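Local atomic coordinates of SusD/RagB family nutrient-binding outer membrane lipoprotein (Bacteroides vulgatus, PDB entry 4F7A), a protein that probably binds mucin O-glycans at the outer membrane surface, as a SusD-like lipoprotein built on a TPR-like helical scaffold. Residues A[343-347]-A[416-420]; A[378-382]-A[407-411]; A[129-133]-A[501-505]; A[278-283]-A[426-432]. The contacts are given in a common frame with arbitrary orientation. Where two conformers were deposited one is given. Residues are numbered along the deposited sequence.

Interaction 1 of 4, residues A[343-347]-A[416-420]; sequences EASLR and QEEQL
Two leucines carry this meeting of helix ends: L346 buries the largest area (104 Å²), followed by L420 (71 Å²). L346, in the last turn of helix 334-346, directs its CA-to-CB bond at the first turns of helix 416-431. Residues 343-346 and 416-420 are helical, with hydrogen bonds R347 N to E343 O and L420 N to Q416 O (each 2.9 Å); E343 and L420 have the closest CA atoms, 6.6 Å apart. In the t, p rotamer, L346 lays CD2 3.7 Å from L420 CB and 3.5 Å from Q416 O, while its CD1 lies 3.2 Å from Q419 OE1. L420, also t, p, sends CD1 to 3.7 Å from E343 CD, beside the salt bridge of R347 NE with E343 OE2 (2.7 Å). Water 1 donates to L346 O (2.7 Å) and Q416 OE1 (2.8 Å). In this TPR-like fold the contact joins two helix ends, and E343 also meets M209 of helix 193-210 and bridges to R444 of helix 435-445.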
loop_
_atom_site.group_PDB
_atom_site.type_symbol
_atom_site.label_atom_id
_atom_site.label_comp_id
_atom_site.label_asym_id
_atom_site.label_seq_id
_atom_site.Cartn_x
_atom_site.Cartn_y
_atom_site.Cartn_z
ATOM N N GLU A 343 -11.858 12.246 3.002
ATOM C CA GLU A 343 -12.742 11.631 2.051
ATOM C C GLU A 343 -14.077 11.263 2.697
ATOM O O GLU A 343 -15.138 11.395 2.070
ATOM C CB GLU A 343 -12.097 10.376 1.442
ATOM C CG GLU A 343 -13.060 9.665 0.446
ATOM C CD GLU A 343 -12.428 8.504 -0.311
ATOM O OE1 GLU A 343 -11.243 8.186 -0.067
ATOM O OE2 GLU A 343 -13.155 7.895 -1.148
ATOM N N ALA A 344 -14.023 10.753 3.920
ATOM C CA ALA A 344 -15.252 10.388 4.632
ATOM C C ALA A 344 -16.147 11.618 4.755
ATOM O O ALA A 344 -17.358 11.536 4.535
ATOM C CB ALA A 344 -14.952 9.765 6.010
ATOM N N SER A 345 -15.553 12.764 5.071
ATOM C CA SER A 345 -16.318 14.021 5.165
ATOM C C SER A 345 -16.876 14.423 3.816
ATOM O O SER A 345 -18.040 14.798 3.708
ATOM C CB SER A 345 -15.455 15.131 5.754
ATOM O OG SER A 345 -15.227 14.868 7.127
ATOM N N LEU A 346 -16.052 14.311 2.775
ATOM C CA LEU A 346 -16.506 14.621 1.421
ATOM C C LEU A 346 -17.705 13.772 1.000
ATOM O O LEU A 346 -18.608 14.250 0.283
ATOM C CB LEU A 346 -15.356 14.445 0.424
ATOM C CG LEU A 346 -15.533 15.082 -0.935
ATOM C CD1 LEU A 346 -15.704 16.565 -0.758
ATOM C CD2 LEU A 346 -14.327 14.742 -1.841
ATOM N N ARG A 347 -17.709 12.512 1.426
ATOM C CA ARG A 347 -18.811 11.574 1.117
ATOM C C ARG A 347 -19.992 11.661 2.086
ATOM O O ARG A 347 -21.002 10.956 1.908
ATOM C CB ARG A 347 -18.263 10.136 1.116
ATOM C CG ARG A 347 -17.351 9.841 -0.043
ATOM C CD ARG A 347 -16.755 8.454 0.050
ATOM N NE ARG A 347 -15.869 8.205 -1.074
ATOM C CZ ARG A 347 -16.252 7.725 -2.263
ATOM N NH1 ARG A 347 -17.515 7.382 -2.503
ATOM N NH2 ARG A 347 -15.368 7.568 -3.218
ATOM N N GLN A 416 -16.635 18.469 -6.507
ATOM C CA GLN A 416 -16.178 17.620 -5.430
ATOM C C GLN A 416 -15.403 16.401 -5.929
ATOM O O GLN A 416 -14.616 15.800 -5.179
ATOM C CB GLN A 416 -17.346 17.258 -4.534
ATOM C CG GLN A 416 -18.059 18.501 -3.995
ATOM C CD GLN A 416 -18.880 18.214 -2.785
ATOM O OE1 GLN A 416 -19.806 17.411 -2.841
ATOM N NE2 GLN A 416 -18.560 18.869 -1.690
ATOM N N GLU A 417 -15.582 16.034 -7.192
ATOM C CA GLU A 417 -14.675 15.087 -7.793
ATOM C C GLU A 417 -13.203 15.618 -7.791
ATOM O O GLU A 417 -12.276 14.864 -7.523
ATOM C CB GLU A 417 -15.181 14.767 -9.190
ATOM C CG GLU A 417 -14.528 13.669 -9.898
ATOM C CD GLU A 417 -14.754 12.295 -9.286
ATOM O OE1 GLU A 417 -15.894 11.876 -9.060
ATOM O OE2 GLU A 417 -13.763 11.608 -9.089
ATOM N N GLU A 418 -13.006 16.893 -8.095
ATOM C CA GLU A 418 -11.649 17.481 -8.044
ATOM C C GLU A 418 -11.174 17.536 -6.591
ATOM O O GLU A 418 -10.005 17.350 -6.315
ATOM C CB GLU A 418 -11.586 18.886 -8.648
ATOM C CG GLU A 418 -10.143 19.320 -8.792
ATOM C CD GLU A 418 -9.920 20.639 -9.466
ATOM O OE1 GLU A 418 -10.866 21.270 -9.993
ATOM O OE2 GLU A 418 -8.736 21.044 -9.487
ATOM N N GLN A 419 -12.087 17.777 -5.656
ATOM C CA GLN A 419 -11.697 17.733 -4.249
ATOM C C GLN A 419 -11.209 16.350 -3.857
ATOM O O GLN A 419 -10.196 16.215 -3.158
ATOM C CB GLN A 419 -12.845 18.136 -3.328
ATOM C CG GLN A 419 -13.300 19.565 -3.441
ATOM C CD GLN A 419 -14.552 19.757 -2.587
ATOM O OE1 GLN A 419 -15.552 19.061 -2.753
ATOM N NE2 GLN A 419 -14.469 20.613 -1.656
ATOM N N LEU A 420 -11.923 15.318 -4.284
ATOM C CA LEU A 420 -11.478 13.965 -4.038
ATOM C C LEU A 420 -10.105 13.739 -4.700
ATOM O O LEU A 420 -9.226 13.152 -4.107
ATOM C CB LEU A 420 -12.475 12.938 -4.542
ATOM C CG LEU A 420 -12.107 11.480 -4.319
ATOM C CD1 LEU A 420 -11.893 11.163 -2.833
ATOM C CD2 LEU A 420 -13.211 10.526 -4.941
HETATM O O HOH W 1 -20.075 16.416 -0.204
#

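Interaction 2 of 4, residues A[378-382]-A[407-411]; sequences LYLTS and TPNFD
No clear direct hydrogen bond joins these two loop segments, although L380 and N409 approach to 5.0 Å between CA atoms. A CA-H...O contact from N409 CA to L380 O (3.4 Å) stands at that closest approach, and water 2 spans the gap, donating to L380 O (2.8 Å) and accepting from F410 N (3.0 Å). Residues 378-380 have helical backbone angles, and the turn is held by T381 N to L378 O and S382 N to Y379 O, both 3.0 Å. T381 OG1 and S382 OG, both p, bond to the same L378 O and Y379 O, at 2.7 Å each. Facing them, 407-411 illustrates how side chains shape an irregular loop: N409 N to T407 OG1 (3.3 Å), which also hydrogen-bonds D412, makes an ST turn, and D411 N to N409 OD1 (3.1 Å) an Asx turn. Both segments belong to the long connection between helices 356-371 and 416-431. P408 wedges in, its CB 4.1 Å from the centroid of the Y379 ring, over the face, in a CH-pi contact. Y379 is t at chi1, its hydroxyl hydrogen-bonded to Q426. S382 O lies 3.6 Å from P408 CD, buried without a polar partner.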
loop_
_atom_site.group_PDB
_atom_site.type_symbol
_atom_site.label_atom_id
_atom_site.label_comp_id
_atom_site.label_asym_id
_atom_site.label_seq_id
_atom_site.Cartn_x
_atom_site.Cartn_y
_atom_site.Cartn_z
ATOM N N LEU A 378 2.075 27.590 3.425
ATOM C CA LEU A 378 2.308 28.284 2.152
ATOM C C LEU A 378 2.006 27.324 0.988
ATOM O O LEU A 378 1.329 27.681 0.039
ATOM C CB LEU A 378 3.744 28.785 2.083
ATOM C CG LEU A 378 4.017 29.777 0.937
ATOM C CD1 LEU A 378 3.007 30.925 0.955
ATOM C CD2 LEU A 378 5.421 30.297 1.017
ATOM N N TYR A 379 2.447 26.078 1.108
ATOM C CA TYR A 379 2.178 25.067 0.086
ATOM C C TYR A 379 0.684 24.870 -0.133
ATOM O O TYR A 379 0.232 24.726 -1.275
ATOM C CB TYR A 379 2.828 23.759 0.513
ATOM C CG TYR A 379 2.608 22.550 -0.352
ATOM C CD1 TYR A 379 3.491 22.240 -1.368
ATOM C CD2 TYR A 379 1.595 21.650 -0.072
ATOM C CE1 TYR A 379 3.339 21.107 -2.138
ATOM C CE2 TYR A 379 1.438 20.492 -0.835
ATOM C CZ TYR A 379 2.302 20.223 -1.870
ATOM O OH TYR A 379 2.166 19.069 -2.636
ATOM N N LEU A 380 -0.082 24.894 0.959
ATOM C CA LEU A 380 -1.536 24.711 0.899
ATOM C C LEU A 380 -2.287 25.887 0.249
ATOM O O LEU A 380 -3.471 25.751 -0.048
ATOM C CB LEU A 380 -2.086 24.432 2.314
ATOM C CG LEU A 380 -1.790 23.023 2.800
ATOM C CD1 LEU A 380 -2.118 22.934 4.321
ATOM C CD2 LEU A 380 -2.560 21.981 1.940
ATOM N N THR A 381 -1.602 27.008 0.008
ATOM C CA THR A 381 -2.161 28.122 -0.753
ATOM C C THR A 381 -1.665 28.152 -2.189
ATOM O O THR A 381 -2.063 29.025 -2.952
ATOM C CB THR A 381 -1.755 29.503 -0.147
ATOM O OG1 THR A 381 -0.350 29.736 -0.360
ATOM C CG2 THR A 381 -2.053 29.566 1.296
ATOM N N SER A 382 -0.804 27.223 -2.578
ATOM C CA SER A 382 -0.071 27.409 -3.816
ATOM C C SER A 382 -0.866 26.976 -5.055
ATOM O O SER A 382 -1.822 26.225 -4.981
ATOM C CB SER A 382 1.290 26.722 -3.751
ATOM O OG SER A 382 1.139 25.329 -3.705
ATOM N N THR A 407 -4.173 21.716 -8.359
ATOM C CA THR A 407 -3.145 22.348 -7.504
ATOM C C THR A 407 -3.208 21.770 -6.087
ATOM O O THR A 407 -4.153 21.025 -5.753
ATOM C CB THR A 407 -3.399 23.850 -7.399
ATOM O OG1 THR A 407 -4.648 24.064 -6.733
ATOM C CG2 THR A 407 -3.452 24.529 -8.804
ATOM N N PRO A 408 -2.248 22.140 -5.227
ATOM C CA PRO A 408 -2.400 21.712 -3.841
ATOM C C PRO A 408 -3.455 22.467 -3.045
ATOM O O PRO A 408 -3.802 22.044 -1.959
ATOM C CB PRO A 408 -1.014 21.987 -3.257
ATOM C CG PRO A 408 -0.084 21.988 -4.482
ATOM C CD PRO A 408 -0.923 22.758 -5.436
ATOM N N ASN A 409 -3.930 23.589 -3.568
ATOM C CA ASN A 409 -4.887 24.416 -2.833
ATOM C C ASN A 409 -6.305 23.829 -2.899
ATOM O O ASN A 409 -6.917 23.693 -3.976
ATOM C CB ASN A 409 -4.853 25.829 -3.371
ATOM C CG ASN A 409 -5.632 26.794 -2.520
ATOM O OD1 ASN A 409 -6.415 26.391 -1.647
ATOM N ND2 ASN A 409 -5.418 28.084 -2.759
ATOM N N PHE A 410 -6.814 23.446 -1.749
ATOM C CA PHE A 410 -8.102 22.734 -1.692
ATOM C C PHE A 410 -9.243 23.594 -2.231
ATOM O O PHE A 410 -10.192 23.064 -2.849
ATOM C CB PHE A 410 -8.393 22.270 -0.260
ATOM C CG PHE A 410 -9.472 21.203 -0.171
ATOM C CD1 PHE A 410 -9.213 19.909 -0.604
ATOM C CD2 PHE A 410 -10.735 21.493 0.317
ATOM C CE1 PHE A 410 -10.200 18.914 -0.537
ATOM C CE2 PHE A 410 -11.714 20.487 0.410
ATOM C CZ PHE A 410 -11.421 19.199 -0.024
ATOM N N ASP A 411 -9.151 24.908 -1.995
ATOM C CA ASP A 411 -10.167 25.861 -2.449
ATOM C C ASP A 411 -10.250 26.015 -3.970
ATOM O O ASP A 411 -11.255 26.496 -4.464
ATOM C CB ASP A 411 -9.957 27.265 -1.843
ATOM C CG ASP A 411 -10.156 27.308 -0.346
ATOM O OD1 ASP A 411 -10.656 26.331 0.255
ATOM O OD2 ASP A 411 -9.792 28.348 0.233
HETATM O O HOH W 2 -5.510 24.040 0.830
#

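Interaction 3 of 4, residues A[129-133]-A[501-505]; sequences TDTYG and RLWWD
A type I beta turn from L502 to D505, near the end of the chain, packs on the C-terminal end of helix 111-132. The helix closes with G133 N to T129 O (2.8 Å); G133 then leaves helical angles at phi 99°, psi -116°, a conformation that calls for glycine. The turn is closed by D505 N to L502 O (3.0 Å). Nearest CA atoms are those of G133 and L502, 5.5 Å apart.

The apolar part belongs to L502, directed at the helix end in the m, t rotamer. Its CD1 rests 3.3 Å from D130 O and 3.8 Å from T129 O, and its CD2 lies 3.5 Å from G133 CA, where a CB on residue 133 would clash. The leucine thus packs largely on backbone atoms, while D130 O and Y132 O find polar partners in R443 and R470.

Charged and polar groups complete the joint. R501 NH1 pairs with D505 OD1 (2.9 Å) inside the loop, and T129 OG1 donates to G133 O (2.6 Å). D130, chi1 m, also hydrogen-bonds Y155 through OD1, and its OD2 forms a salt bridge to R210. Across the contact, W504, with chi1 at 49°, directs NE1 in the plane of its indole to D130 OD1, 2.8 Å away.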
loop_
_atom_site.group_PDB
_atom_site.type_symbol
_atom_site.label_atom_id
_atom_site.label_comp_id
_atom_site.label_asym_id
_atom_site.label_seq_id
_atom_site.Cartn_x
_atom_site.Cartn_y
_atom_site.Cartn_z
ATOM N N THR A 129 -5.670 -9.515 -1.139
ATOM C CA THR A 129 -6.910 -9.395 -1.893
ATOM C C THR A 129 -6.864 -8.161 -2.765
ATOM O O THR A 129 -7.382 -8.191 -3.869
ATOM C CB THR A 129 -8.226 -9.410 -1.044
ATOM O OG1 THR A 129 -9.351 -9.295 -1.941
ATOM C CG2 THR A 129 -8.263 -8.267 -0.052
ATOM N N ASP A 130 -6.251 -7.086 -2.294
ATOM C CA ASP A 130 -6.185 -5.867 -3.126
ATOM C C ASP A 130 -5.291 -6.050 -4.383
ATOM O O ASP A 130 -5.394 -5.282 -5.348
ATOM C CB ASP A 130 -5.718 -4.660 -2.298
ATOM C CG ASP A 130 -6.754 -4.187 -1.294
ATOM O OD1 ASP A 130 -7.933 -4.660 -1.320
ATOM O OD2 ASP A 130 -6.370 -3.348 -0.448
ATOM N N THR A 131 -4.419 -7.061 -4.347
ATOM C CA THR A 131 -3.584 -7.409 -5.486
ATOM C C THR A 131 -4.331 -8.307 -6.497
ATOM O O THR A 131 -4.331 -8.021 -7.674
ATOM C CB THR A 131 -2.295 -8.104 -4.999
ATOM O OG1 THR A 131 -1.573 -7.207 -4.147
ATOM C CG2 THR A 131 -1.413 -8.518 -6.172
ATOM N N TYR A 132 -4.997 -9.362 -6.015
ATOM C CA TYR A 132 -5.507 -10.440 -6.867
ATOM C C TYR A 132 -7.024 -10.502 -6.967
ATOM O O TYR A 132 -7.556 -11.063 -7.919
ATOM C CB TYR A 132 -4.997 -11.808 -6.347
ATOM C CG TYR A 132 -3.485 -11.913 -6.279
ATOM C CD1 TYR A 132 -2.734 -12.137 -7.434
ATOM C CD2 TYR A 132 -2.806 -11.778 -5.071
ATOM C CE1 TYR A 132 -1.332 -12.214 -7.394
ATOM C CE2 TYR A 132 -1.414 -11.838 -5.018
ATOM C CZ TYR A 132 -0.686 -12.086 -6.177
ATOM O OH TYR A 132 0.678 -12.149 -6.135
ATOM N N GLY A 133 -7.717 -9.990 -5.964
ATOM C CA GLY A 133 -9.147 -10.181 -5.832
ATOM C C GLY A 133 -9.503 -11.281 -4.857
ATOM O O GLY A 133 -9.209 -11.196 -3.668
ATOM N N ARG A 501 -11.509 -5.821 -13.412
ATOM C CA ARG A 501 -11.689 -5.018 -12.220
ATOM C C ARG A 501 -11.981 -5.871 -10.983
ATOM O O ARG A 501 -12.813 -6.805 -11.018
ATOM C CB ARG A 501 -12.838 -4.003 -12.400
ATOM C CG ARG A 501 -12.574 -2.926 -13.425
ATOM C CD ARG A 501 -13.678 -1.904 -13.411
ATOM N NE ARG A 501 -13.595 -1.009 -14.561
ATOM C CZ ARG A 501 -12.818 0.067 -14.645
ATOM N NH1 ARG A 501 -12.011 0.444 -13.652
ATOM N NH2 ARG A 501 -12.852 0.789 -15.755
ATOM N N LEU A 502 -11.351 -5.491 -9.872
ATOM C CA LEU A 502 -11.678 -6.088 -8.581
ATOM C C LEU A 502 -13.017 -5.568 -8.083
ATOM O O LEU A 502 -13.533 -4.572 -8.600
ATOM C CB LEU A 502 -10.558 -5.827 -7.586
ATOM C CG LEU A 502 -9.212 -6.391 -8.041
ATOM C CD1 LEU A 502 -8.163 -6.182 -6.963
ATOM C CD2 LEU A 502 -9.357 -7.892 -8.425
ATOM N N TRP A 503 -13.600 -6.275 -7.117
ATOM C CA TRP A 503 -14.911 -5.946 -6.577
ATOM C C TRP A 503 -15.040 -4.469 -6.155
ATOM O O TRP A 503 -16.037 -3.811 -6.480
ATOM C CB TRP A 503 -15.249 -6.886 -5.406
ATOM C CG TRP A 503 -16.495 -6.512 -4.616
ATOM C CD1 TRP A 503 -17.806 -6.642 -5.003
ATOM C CD2 TRP A 503 -16.520 -5.961 -3.298
ATOM N NE1 TRP A 503 -18.641 -6.211 -3.988
ATOM C CE2 TRP A 503 -17.876 -5.784 -2.935
ATOM C CE3 TRP A 503 -15.530 -5.638 -2.369
ATOM C CZ2 TRP A 503 -18.254 -5.285 -1.682
ATOM C CZ3 TRP A 503 -15.908 -5.111 -1.133
ATOM C CH2 TRP A 503 -17.255 -4.950 -0.800
ATOM N N TRP A 504 -14.040 -3.938 -5.459
ATOM C CA TRP A 504 -14.106 -2.534 -5.001
ATOM C C TRP A 504 -13.843 -1.476 -6.053
ATOM O O TRP A 504 -14.008 -0.286 -5.774
ATOM C CB TRP A 504 -13.244 -2.269 -3.769
ATOM C CG TRP A 504 -11.805 -2.754 -3.777
ATOM C CD1 TRP A 504 -11.264 -3.663 -2.905
ATOM C CD2 TRP A 504 -10.711 -2.305 -4.597
ATOM N NE1 TRP A 504 -9.932 -3.824 -3.146
ATOM C CE2 TRP A 504 -9.562 -3.015 -4.186
ATOM C CE3 TRP A 504 -10.590 -1.399 -5.639
ATOM C CZ2 TRP A 504 -8.318 -2.814 -4.760
ATOM C CZ3 TRP A 504 -9.380 -1.213 -6.227
ATOM C CH2 TRP A 504 -8.243 -1.931 -5.800
ATOM N N ASP A 505 -13.493 -1.914 -7.252
ATOM C CA ASP A 505 -13.176 -1.053 -8.391
ATOM C C ASP A 505 -14.416 -1.006 -9.279
ATOM O O ASP A 505 -14.690 -1.954 -10.028
ATOM C CB ASP A 505 -11.973 -1.659 -9.142
ATOM C CG ASP A 505 -11.591 -0.905 -10.401
ATOM O OD1 ASP A 505 -12.259 0.096 -10.750
ATOM O OD2 ASP A 505 -10.605 -1.329 -11.039
#

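Interaction 4 of 4, residues A[278-283]-A[426-432]; sequences RISIYY and QKWIACW
Buried polar groups must be paid for, as this contact of helix 279-282 and its flanks with the end of helix 416-431 shows. CA atoms lie 8.8 Å apart at R278 and I429, and 8.2 Å at Y282 and W432. R278 (m, t, m) donates from NH2 to Q426 OE1 (3.1 Å) and from NH1 to water 3 (2.8 Å), which donates to Q426 O (2.9 Å) and Q426 OE1 (2.7 Å). D276 forms a salt bridge with R278, S367 hydrogen-bonds its NH1, and Q426 NE2 is hydrogen-bonded to Y379 OH. One guanidinium face receives I429 CG2, 3.3 Å from R278 CZ. Y282 OH donates to I429 O (2.8 Å), and W432 NE1 to Y283 OH (2.8 Å). Beside these bonds the Y282 ring makes an offset stack on the six-membered ring of W432 (centroids 4.0 Å apart, planes at 7°), Y283 completing an aromatic cluster. The chemistry implies a buried interface where the arginine, tyrosine hydroxyls and indole NH each have a partner, one ordered water included.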
loop_
_atom_site.group_PDB
_atom_site.type_symbol
_atom_site.label_atom_id
_atom_site.label_comp_id
_atom_site.label_asym_id
_atom_site.label_seq_id
_atom_site.Cartn_x
_atom_site.Cartn_y
_atom_site.Cartn_z
ATOM N N ARG A 278 9.071 17.929 -0.159
ATOM C CA ARG A 278 9.422 16.533 0.062
ATOM C C ARG A 278 10.280 15.955 -1.089
ATOM O O ARG A 278 10.849 14.860 -0.948
ATOM C CB ARG A 278 8.168 15.690 0.264
ATOM C CG ARG A 278 7.419 15.983 1.556
ATOM C CD ARG A 278 5.983 15.471 1.529
ATOM N NE ARG A 278 5.104 16.225 0.630
ATOM C CZ ARG A 278 3.765 16.131 0.645
ATOM N NH1 ARG A 278 3.143 15.329 1.507
ATOM N NH2 ARG A 278 3.039 16.841 -0.202
ATOM N N ILE A 279 10.363 16.663 -2.218
ATOM C CA ILE A 279 11.027 16.119 -3.403
ATOM C C ILE A 279 12.481 15.661 -3.101
ATOM O O ILE A 279 12.886 14.572 -3.506
ATOM C CB ILE A 279 10.943 17.098 -4.612
ATOM C CG1 ILE A 279 11.279 16.365 -5.920
ATOM C CG2 ILE A 279 11.825 18.322 -4.416
ATOM C CD1 ILE A 279 10.949 17.158 -7.217
ATOM N N SER A 280 13.247 16.471 -2.376
ATOM C CA SER A 280 14.673 16.172 -2.139
ATOM C C SER A 280 14.842 15.223 -0.951
ATOM O O SER A 280 15.913 14.677 -0.730
ATOM C CB SER A 280 15.495 17.444 -1.886
ATOM O OG SER A 280 15.175 18.070 -0.655
ATOM N N ILE A 281 13.766 15.042 -0.189
ATOM C CA ILE A 281 13.728 14.058 0.900
ATOM C C ILE A 281 13.495 12.653 0.348
ATOM O O ILE A 281 14.174 11.686 0.725
ATOM C CB ILE A 281 12.648 14.401 1.938
ATOM C CG1 ILE A 281 12.917 15.781 2.556
ATOM C CG2 ILE A 281 12.607 13.310 3.056
ATOM C CD1 ILE A 281 11.714 16.314 3.457
ATOM N N TYR A 282 12.574 12.562 -0.598
ATOM C CA TYR A 282 12.274 11.299 -1.251
ATOM C C TYR A 282 13.346 10.841 -2.261
ATOM O O TYR A 282 13.670 9.657 -2.312
ATOM C CB TYR A 282 10.949 11.405 -1.989
ATOM C CG TYR A 282 9.663 11.493 -1.159
ATOM C CD1 TYR A 282 9.666 11.816 0.196
ATOM C CD2 TYR A 282 8.425 11.349 -1.782
ATOM C CE1 TYR A 282 8.485 11.902 0.925
ATOM C CE2 TYR A 282 7.246 11.466 -1.069
ATOM C CZ TYR A 282 7.276 11.717 0.293
ATOM O OH TYR A 282 6.107 11.821 1.010
ATOM N N TYR A 283 13.825 11.766 -3.083
ATOM C CA TYR A 283 14.707 11.451 -4.204
ATOM C C TYR A 283 15.898 12.406 -4.266
ATOM O O TYR A 283 15.962 13.411 -3.548
ATOM C CB TYR A 283 13.938 11.501 -5.526
ATOM C CG TYR A 283 12.774 10.516 -5.592
ATOM C CD1 TYR A 283 12.972 9.195 -5.966
ATOM C CD2 TYR A 283 11.488 10.918 -5.283
ATOM C CE1 TYR A 283 11.901 8.287 -5.999
ATOM C CE2 TYR A 283 10.407 10.027 -5.353
ATOM C CZ TYR A 283 10.617 8.728 -5.709
ATOM O OH TYR A 283 9.539 7.861 -5.775
ATOM N N GLN A 426 -2.736 13.931 -2.764
ATOM C CA GLN A 426 -1.927 14.232 -1.582
ATOM C C GLN A 426 -1.720 13.010 -0.690
ATOM O O GLN A 426 -0.628 12.819 -0.142
ATOM C CB GLN A 426 -2.505 15.407 -0.789
ATOM C CG GLN A 426 -2.333 16.770 -1.472
ATOM C CD GLN A 426 -0.864 17.208 -1.614
ATOM O OE1 GLN A 426 -0.028 16.932 -0.752
ATOM N NE2 GLN A 426 -0.558 17.891 -2.710
ATOM N N LYS A 427 -2.726 12.143 -0.604
ATOM C CA LYS A 427 -2.562 10.896 0.140
ATOM C C LYS A 427 -1.477 10.049 -0.523
ATOM O O LYS A 427 -0.674 9.399 0.152
ATOM C CB LYS A 427 -3.875 10.127 0.231
ATOM C CG LYS A 427 -3.840 8.891 1.141
ATOM C CD LYS A 427 -5.227 8.295 1.404
ATOM C CE LYS A 427 -5.846 7.679 0.180
ATOM N NZ LYS A 427 -7.062 6.915 0.519
ATOM N N TRP A 428 -1.476 10.024 -1.854
ATOM C CA TRP A 428 -0.468 9.258 -2.622
ATOM C C TRP A 428 0.947 9.782 -2.349
ATOM O O TRP A 428 1.888 8.997 -2.123
ATOM C CB TRP A 428 -0.851 9.317 -4.086
ATOM C CG TRP A 428 0.034 8.689 -5.115
ATOM C CD1 TRP A 428 -0.006 7.395 -5.567
ATOM C CD2 TRP A 428 0.974 9.372 -5.936
ATOM N NE1 TRP A 428 0.896 7.230 -6.600
ATOM C CE2 TRP A 428 1.503 8.430 -6.850
ATOM C CE3 TRP A 428 1.419 10.688 -6.000
ATOM C CZ2 TRP A 428 2.461 8.769 -7.782
ATOM C CZ3 TRP A 428 2.364 11.026 -6.948
ATOM C CH2 TRP A 428 2.874 10.069 -7.826
ATOM N N ILE A 429 1.118 11.094 -2.323
ATOM C CA ILE A 429 2.423 11.636 -1.920
ATOM C C ILE A 429 2.772 11.167 -0.490
ATOM O O ILE A 429 3.904 10.728 -0.228
ATOM C CB ILE A 429 2.518 13.185 -2.020
ATOM C CG1 ILE A 429 2.237 13.681 -3.441
ATOM C CG2 ILE A 429 3.914 13.644 -1.592
ATOM C CD1 ILE A 429 1.987 15.251 -3.555
ATOM N N ALA A 430 1.782 11.197 0.397
ATOM C CA ALA A 430 1.968 10.930 1.816
ATOM C C ALA A 430 2.170 9.463 2.158
ATOM O O ALA A 430 2.762 9.165 3.192
ATOM C CB ALA A 430 0.766 11.489 2.621
ATOM N N CYS A 431 1.703 8.544 1.298
ATOM C CA CYS A 431 1.882 7.098 1.546
ATOM C C CYS A 431 3.251 6.572 1.121
ATOM O O CYS A 431 3.569 5.413 1.384
ATOM C CB CYS A 431 0.780 6.300 0.823
ATOM S SG CYS A 431 -0.820 6.390 1.678
ATOM N N TRP A 432 4.034 7.416 0.440
ATOM C CA TRP A 432 5.351 7.057 -0.077
ATOM C C TRP A 432 6.242 6.586 1.078
ATOM O O TRP A 432 6.221 7.199 2.154
ATOM C CB TRP A 432 5.971 8.290 -0.758
ATOM C CG TRP A 432 7.271 8.049 -1.469
ATOM C CD1 TRP A 432 7.434 7.764 -2.794
ATOM C CD2 TRP A 432 8.578 8.023 -0.895
ATOM N NE1 TRP A 432 8.749 7.576 -3.077
ATOM C CE2 TRP A 432 9.480 7.746 -1.928
ATOM C CE3 TRP A 432 9.084 8.250 0.397
ATOM C CZ2 TRP A 432 10.862 7.680 -1.721
ATOM C CZ3 TRP A 432 10.441 8.166 0.591
ATOM C CH2 TRP A 432 11.313 7.887 -0.459
HETATM O O HOH W 3 0.364 15.148 1.219
#

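In the fold
Helix 416-431 shows how one element can serve several contacts: its start takes part in interaction 1 and its end in interaction 4, whose centres lie 21 Å apart. Interaction 2, about 16 Å from each between centres, connects to both. Q419 NE2 packs 3.4 Å from F410 CE2, and Y379 OH lies 3.0 Å from Q426 NE2, a probable hydrogen bond. Along the chain, interaction 2 is nested within the loops closed by interactions 1 and 4, and interaction 3, whose segments are 368 residues apart at their closest ends, encloses all of them. It lies across the chain's centre from interaction 4, with nearest atoms about 10 Å apart. None of the four contacts includes a bound glycan.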